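Local coordinates for protein mannosephosphate isomerase, putative (Archaeoglobus fulgidus, PDB 1ZX5) that probably interconverts mannose 6-phosphate and fructose 6-phosphate as a zinc-dependent type 1 mannose-6-phosphate isomerase of the cupin clan, at residues Gly132-Leu146 / Trp201-Val213. Residues are numbered along the deposited sequence; the frame is centred on the assembly and turned at random.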
loop_
_atom_site.group_PDB
_atom_site.type_symbol
_atom_site.label_atom_id
_atom_site.label_comp_id
_atom_site.label_asym_id
_atom_site.label_seq_id
_atom_site.Cartn_x
_atom_site.Cartn_y
_atom_site.Cartn_z
ATOM N N GLY A 132 16.277 -0.021 -5.998
ATOM C CA GLY A 132 17.098 0.443 -7.117
ATOM C C GLY A 132 18.523 -0.080 -7.037
ATOM O O GLY A 132 19.078 -0.195 -5.942
ATOM N N PHE A 133 19.115 -0.415 -8.182
ATOM C CA PHE A 133 20.515 -0.839 -8.196
ATOM C C PHE A 133 21.403 0.323 -7.786
ATOM O O PHE A 133 21.166 1.469 -8.184
ATOM C CB PHE A 133 20.934 -1.380 -9.565
ATOM C CG PHE A 133 20.377 -2.736 -9.871
ATOM C CD1 PHE A 133 20.707 -3.837 -9.079
ATOM C CD2 PHE A 133 19.505 -2.919 -10.946
ATOM C CE1 PHE A 133 20.174 -5.099 -9.362
ATOM C CE2 PHE A 133 18.966 -4.171 -11.227
ATOM C CZ PHE A 133 19.302 -5.261 -10.437
ATOM N N LYS A 134 22.411 0.034 -6.967
ATOM C CA LYS A 134 23.350 1.077 -6.558
ATOM C C LYS A 134 24.432 1.343 -7.616
ATOM O O LYS A 134 25.052 2.398 -7.610
ATOM C CB LYS A 134 23.933 0.807 -5.162
ATOM C CG LYS A 134 24.808 -0.422 -5.043
ATOM C CD LYS A 134 24.965 -0.795 -3.584
ATOM C CE LYS A 134 26.033 -1.866 -3.414
ATOM N NZ LYS A 134 25.987 -2.415 -2.021
ATOM N N GLU A 135 24.631 0.388 -8.525
ATOM C CA GLU A 135 25.462 0.586 -9.715
ATOM C C GLU A 135 24.782 -0.075 -10.913
ATOM O O GLU A 135 23.919 -0.930 -10.732
ATOM C CB GLU A 135 26.870 -0.011 -9.528
ATOM C CG GLU A 135 27.734 0.637 -8.413
ATOM C CD GLU A 135 28.048 2.136 -8.630
ATOM O OE1 GLU A 135 28.250 2.565 -9.795
ATOM O OE2 GLU A 135 28.106 2.884 -7.622
ATOM N N ASP A 136 25.167 0.325 -12.127
ATOM C CA ASP A 136 24.758 -0.370 -13.353
ATOM C C ASP A 136 25.091 -1.860 -13.257
ATOM O O ASP A 136 26.150 -2.236 -12.756
ATOM C CB ASP A 136 25.471 0.213 -14.576
ATOM C CG ASP A 136 24.960 1.594 -14.976
ATOM O OD1 ASP A 136 24.062 2.155 -14.312
ATOM O OD2 ASP A 136 25.473 2.126 -15.982
ATOM N N VAL A 137 24.177 -2.706 -13.717
ATOM C CA VAL A 137 24.408 -4.153 -13.745
ATOM C C VAL A 137 24.084 -4.696 -15.132
ATOM O O VAL A 137 23.355 -4.066 -15.899
ATOM C CB VAL A 137 23.582 -4.936 -12.650
ATOM C CG1 VAL A 137 23.989 -4.515 -11.244
ATOM C CG2 VAL A 137 22.077 -4.782 -12.859
ATOM N N LYS A 138 24.640 -5.857 -15.454
ATOM C CA LYS A 138 24.318 -6.543 -16.695
ATOM C C LYS A 138 23.395 -7.725 -16.393
ATOM O O LYS A 138 23.664 -8.508 -15.485
ATOM C CB LYS A 138 25.593 -7.023 -17.394
ATOM C CG LYS A 138 26.593 -5.919 -17.743
ATOM C CD LYS A 138 27.740 -6.489 -18.575
ATOM C CE LYS A 138 29.012 -5.642 -18.475
ATOM N NZ LYS A 138 29.010 -4.478 -19.417
ATOM N N ILE A 139 22.309 -7.842 -17.152
ATOM C CA ILE A 139 21.379 -8.967 -17.015
ATOM C C ILE A 139 22.103 -10.317 -16.928
ATOM O O ILE A 139 21.779 -11.136 -16.069
ATOM C CB ILE A 139 20.300 -8.970 -18.145
ATOM C CG1 ILE A 139 19.048 -8.212 -17.699
ATOM C CG2 ILE A 139 19.896 -10.395 -18.538
ATOM C CD1 ILE A 139 18.285 -8.837 -16.512
ATOM N N GLU A 140 23.085 -10.521 -17.809
ATOM C CA GLU A 140 23.848 -11.769 -17.893
ATOM C C GLU A 140 24.595 -12.077 -16.601
ATOM O O GLU A 140 24.690 -13.236 -16.200
ATOM C CB GLU A 140 24.861 -11.732 -19.053
ATOM C CG GLU A 140 24.272 -11.449 -20.434
ATOM C CD GLU A 140 23.984 -9.960 -20.688
ATOM O OE1 GLU A 140 24.597 -9.087 -20.019
ATOM O OE2 GLU A 140 23.135 -9.670 -21.569
ATOM N N GLU A 141 25.140 -11.041 -15.969
ATOM C CA GLU A 141 25.870 -11.214 -14.722
ATOM C C GLU A 141 24.940 -11.503 -13.532
ATOM O O GLU A 141 25.320 -12.240 -12.622
ATOM C CB GLU A 141 26.814 -10.029 -14.473
ATOM C CG GLU A 141 28.088 -10.115 -15.349
ATOM C CD GLU A 141 28.867 -8.801 -15.475
ATOM O OE1 GLU A 141 28.584 -7.845 -14.715
ATOM O OE2 GLU A 141 29.773 -8.734 -16.347
ATOM N N LEU A 142 23.726 -10.945 -13.559
ATOM C CA LEU A 142 22.685 -11.291 -12.584
ATOM C C LEU A 142 22.286 -12.764 -12.708
ATOM O O LEU A 142 22.105 -13.444 -11.703
ATOM C CB LEU A 142 21.445 -10.405 -12.754
ATOM C CG LEU A 142 21.531 -8.907 -12.468
ATOM C CD1 LEU A 142 20.198 -8.256 -12.768
ATOM C CD2 LEU A 142 21.934 -8.641 -11.035
ATOM N N GLU A 143 22.157 -13.238 -13.947
ATOM C CA GLU A 143 21.891 -14.657 -14.246
ATOM C C GLU A 143 22.968 -15.620 -13.743
ATOM O O GLU A 143 22.647 -16.717 -13.297
ATOM C CB GLU A 143 21.701 -14.863 -15.747
ATOM C CG GLU A 143 20.279 -14.723 -16.195
ATOM C CD GLU A 143 20.131 -14.748 -17.711
ATOM O OE1 GLU A 143 20.494 -15.772 -18.327
ATOM O OE2 GLU A 143 19.632 -13.748 -18.278
ATOM N N GLU A 144 24.236 -15.217 -13.834
ATOM C CA GLU A 144 25.330 -15.983 -13.234
ATOM C C GLU A 144 25.076 -16.193 -11.748
ATOM O O GLU A 144 25.275 -17.289 -11.232
ATOM C CB GLU A 144 26.682 -15.281 -13.413
ATOM C CG GLU A 144 27.210 -15.256 -14.841
ATOM C CD GLU A 144 27.295 -16.642 -15.469
ATOM O OE1 GLU A 144 28.243 -17.395 -15.137
ATOM O OE2 GLU A 144 26.408 -16.973 -16.295
ATOM N N LYS A 145 24.633 -15.132 -11.075
ATOM C CA LYS A 145 24.385 -15.157 -9.639
ATOM C C LYS A 145 23.252 -16.102 -9.243
ATOM O O LYS A 145 23.263 -16.637 -8.139
ATOM C CB LYS A 145 24.114 -13.743 -9.111
ATOM C CG LYS A 145 25.263 -12.750 -9.294
ATOM C CD LYS A 145 26.552 -13.253 -8.661
ATOM C CE LYS A 145 27.606 -12.155 -8.595
ATOM N NZ LYS A 145 28.877 -12.675 -7.993
ATOM N N LEU A 146 22.286 -16.309 -10.139
ATOM C CA LEU A 146 21.187 -17.248 -9.905
ATOM C C LEU A 146 21.661 -18.682 -9.746
ATOM O O LEU A 146 20.963 -19.507 -9.160
ATOM C CB LEU A 146 20.161 -17.200 -11.038
ATOM C CG LEU A 146 19.054 -16.145 -11.091
ATOM C CD1 LEU A 146 18.038 -16.593 -12.126
ATOM C CD2 LEU A 146 18.385 -15.935 -9.740
ATOM N N TRP A 201 12.348 -15.364 -14.126
ATOM C CA TRP A 201 13.449 -14.662 -14.782
ATOM C C TRP A 201 13.130 -14.086 -16.164
ATOM O O TRP A 201 13.576 -12.987 -16.482
ATOM C CB TRP A 201 14.728 -15.517 -14.857
ATOM C CG TRP A 201 15.923 -14.630 -15.066
ATOM C CD1 TRP A 201 16.693 -14.532 -16.195
ATOM C CD2 TRP A 201 16.439 -13.655 -14.142
ATOM N NE1 TRP A 201 17.669 -13.570 -16.021
ATOM C CE2 TRP A 201 17.537 -13.019 -14.772
ATOM C CE3 TRP A 201 16.087 -13.264 -12.839
ATOM C CZ2 TRP A 201 18.293 -12.016 -14.138
ATOM C CZ3 TRP A 201 16.839 -12.267 -12.208
ATOM C CH2 TRP A 201 17.929 -11.659 -12.857
ATOM N N GLU A 202 12.370 -14.817 -16.981
ATOM C CA GLU A 202 11.975 -14.306 -18.300
ATOM C C GLU A 202 11.184 -13.002 -18.208
ATOM O O GLU A 202 11.335 -12.142 -19.067
ATOM C CB GLU A 202 11.191 -15.342 -19.107
ATOM C CG GLU A 202 12.038 -16.498 -19.625
ATOM C CD GLU A 202 13.133 -16.050 -20.603
ATOM O OE1 GLU A 202 12.792 -15.463 -21.664
ATOM O OE2 GLU A 202 14.335 -16.294 -20.309
ATOM N N LYS A 203 10.351 -12.873 -17.168
ATOM C CA LYS A 203 9.573 -11.668 -16.920
ATOM C C LYS A 203 10.458 -10.557 -16.364
ATOM O O LYS A 203 10.339 -9.417 -16.782
ATOM C CB LYS A 203 8.407 -11.925 -15.947
ATOM C CG LYS A 203 7.464 -13.079 -16.291
ATOM C CD LYS A 203 6.685 -12.854 -17.565
ATOM C CE LYS A 203 5.690 -14.003 -17.824
ATOM N NZ LYS A 203 4.317 -13.649 -17.323
ATOM N N VAL A 204 11.322 -10.898 -15.409
ATOM C CA VAL A 204 12.301 -9.967 -14.848
ATOM C C VAL A 204 13.113 -9.281 -15.955
ATOM O O VAL A 204 13.242 -8.058 -15.960
ATOM C CB VAL A 204 13.268 -10.668 -13.836
ATOM C CG1 VAL A 204 14.406 -9.738 -13.428
ATOM C CG2 VAL A 204 12.507 -11.153 -12.604
ATOM N N LYS A 205 13.637 -10.067 -16.894
ATOM C CA LYS A 205 14.466 -9.538 -17.982
ATOM C C LYS A 205 13.747 -8.481 -18.823
ATOM O O LYS A 205 14.348 -7.510 -19.260
ATOM C CB LYS A 205 14.946 -10.668 -18.893
ATOM C CG LYS A 205 15.999 -11.565 -18.275
ATOM C CD LYS A 205 16.687 -12.433 -19.345
ATOM C CE LYS A 205 15.725 -13.453 -19.940
ATOM N NZ LYS A 205 16.411 -14.463 -20.818
ATOM N N LYS A 206 12.455 -8.680 -19.030
ATOM C CA LYS A 206 11.643 -7.757 -19.813
ATOM C C LYS A 206 11.261 -6.435 -19.126
ATOM O O LYS A 206 10.928 -5.464 -19.806
ATOM C CB LYS A 206 10.399 -8.491 -20.301
ATOM C CG LYS A 206 10.757 -9.488 -21.415
ATOM C CD LYS A 206 9.561 -10.300 -21.827
ATOM C CE LYS A 206 9.894 -11.243 -22.978
ATOM N NZ LYS A 206 8.831 -12.302 -23.048
ATOM N N VAL A 207 11.308 -6.385 -17.794
ATOM C CA VAL A 207 10.803 -5.206 -17.077
ATOM C C VAL A 207 11.852 -4.525 -16.201
ATOM O O VAL A 207 11.672 -3.382 -15.806
ATOM C CB VAL A 207 9.521 -5.526 -16.230
ATOM C CG1 VAL A 207 8.499 -6.297 -17.063
ATOM C CG2 VAL A 207 9.866 -6.310 -14.967
ATOM N N LEU A 208 12.944 -5.226 -15.906
ATOM C CA LEU A 208 13.925 -4.753 -14.928
ATOM C C LEU A 208 14.745 -3.550 -15.413
ATOM O O LEU A 208 15.336 -3.578 -16.505
ATOM C CB LEU A 208 14.858 -5.891 -14.492
ATOM C CG LEU A 208 15.932 -5.540 -13.455
ATOM C CD1 LEU A 208 15.298 -5.118 -12.119
ATOM C CD2 LEU A 208 16.919 -6.695 -13.280
ATOM N N ASN A 209 14.763 -2.499 -14.590
ATOM C CA ASN A 209 15.691 -1.380 -14.768
ATOM C C ASN A 209 17.063 -1.793 -14.224
ATOM O O ASN A 209 17.247 -1.934 -13.010
ATOM C CB ASN A 209 15.151 -0.130 -14.054
ATOM C CG ASN A 209 15.975 1.139 -14.334
ATOM O OD1 ASN A 209 17.082 1.089 -14.877
ATOM N ND2 ASN A 209 15.430 2.282 -13.937
ATOM N N THR A 210 18.012 -2.002 -15.127
ATOM C CA THR A 210 19.357 -2.448 -14.761
ATOM C C THR A 210 20.334 -1.295 -14.508
ATOM O O THR A 210 21.503 -1.537 -14.186
ATOM C CB THR A 210 19.952 -3.385 -15.833
ATOM O OG1 THR A 210 19.854 -2.762 -17.122
ATOM C CG2 THR A 210 19.217 -4.744 -15.839
ATOM N N LYS A 211 19.853 -0.054 -14.637
ATOM C CA LYS A 211 20.681 1.131 -14.391
ATOM C C LYS A 211 20.747 1.501 -12.915
ATOM O O LYS A 211 19.824 1.223 -12.144
ATOM C CB LYS A 211 20.169 2.359 -15.169
ATOM C CG LYS A 211 20.091 2.211 -16.671
ATOM C CD LYS A 211 21.384 1.657 -17.255
ATOM C CE LYS A 211 21.129 0.970 -18.591
ATOM N NZ LYS A 211 22.337 0.238 -19.068
ATOM N N LYS A 212 21.847 2.154 -12.547
ATOM C CA LYS A 212 22.000 2.790 -11.250
ATOM C C LYS A 212 20.835 3.740 -10.988
ATOM O O LYS A 212 20.435 4.516 -11.860
ATOM C CB LYS A 212 23.328 3.554 -11.196
ATOM C CG LYS A 212 23.615 4.216 -9.858
ATOM C CD LYS A 212 24.937 4.987 -9.884
ATOM C CE LYS A 212 25.137 5.720 -8.554
ATOM N NZ LYS A 212 26.331 6.622 -8.594
ATOM N N VAL A 213 20.275 3.649 -9.790
ATOM C CA VAL A 213 19.217 4.556 -9.370
ATOM C C VAL A 213 19.747 5.358 -8.189
ATOM O O VAL A 213 20.286 4.791 -7.233
ATOM C CB VAL A 213 17.913 3.782 -9.027
ATOM C CG1 VAL A 213 16.902 4.669 -8.333
ATOM C CG2 VAL A 213 17.307 3.198 -10.293
HETATM O O HOH W 1 17.568 -0.162 -10.804
#
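Phe133 O receives Val213 N (2.9 Å) and Val137 N gives to Thr210 O (3.0 Å), both bonds nearly straight, so the loop leading into helix 139-146 is joined to the loop that follows helix 201-207, and the helices themselves pack nearly antiparallel, their axes 154° apart. Between those two bonds Asp136 OD1 takes Lys212 N at 2.8 Å, a carboxylate standing in for a backbone carbonyl. A water bridges Phe133 N to the carbonyls of Asn209 and Lys211. The Phe133 ring turns its edge to Leu208 CD2, while Val137 CG2 sits over the centre of one face. Between the helices, Trp201 enters a hole formed by Ile139, Leu142, Glu143 and Leu146; with CG anti to its backbone N (chi1 -160°), the indole reaches across to them. Leu146 CD1 lies over one face of the Trp201 indole, a CH-pi contact, and Leu142 CB meets Trp201 CH2 at the edge (3.7 Å). A bond from Trp201 NE1 to Glu143 OE2 is doubtful, NE1 being crowded in the model. Replacing Trp201 by alanine would probably open a gap between the helices and leave Leu142 and Leu146 without the ring they pack on. Polar bonds thus fix the loops, whereas largely apolar packing around one indole joins the helices, with the Leu146 side chain about 9 Å from the bound beta-L-fructofuranose.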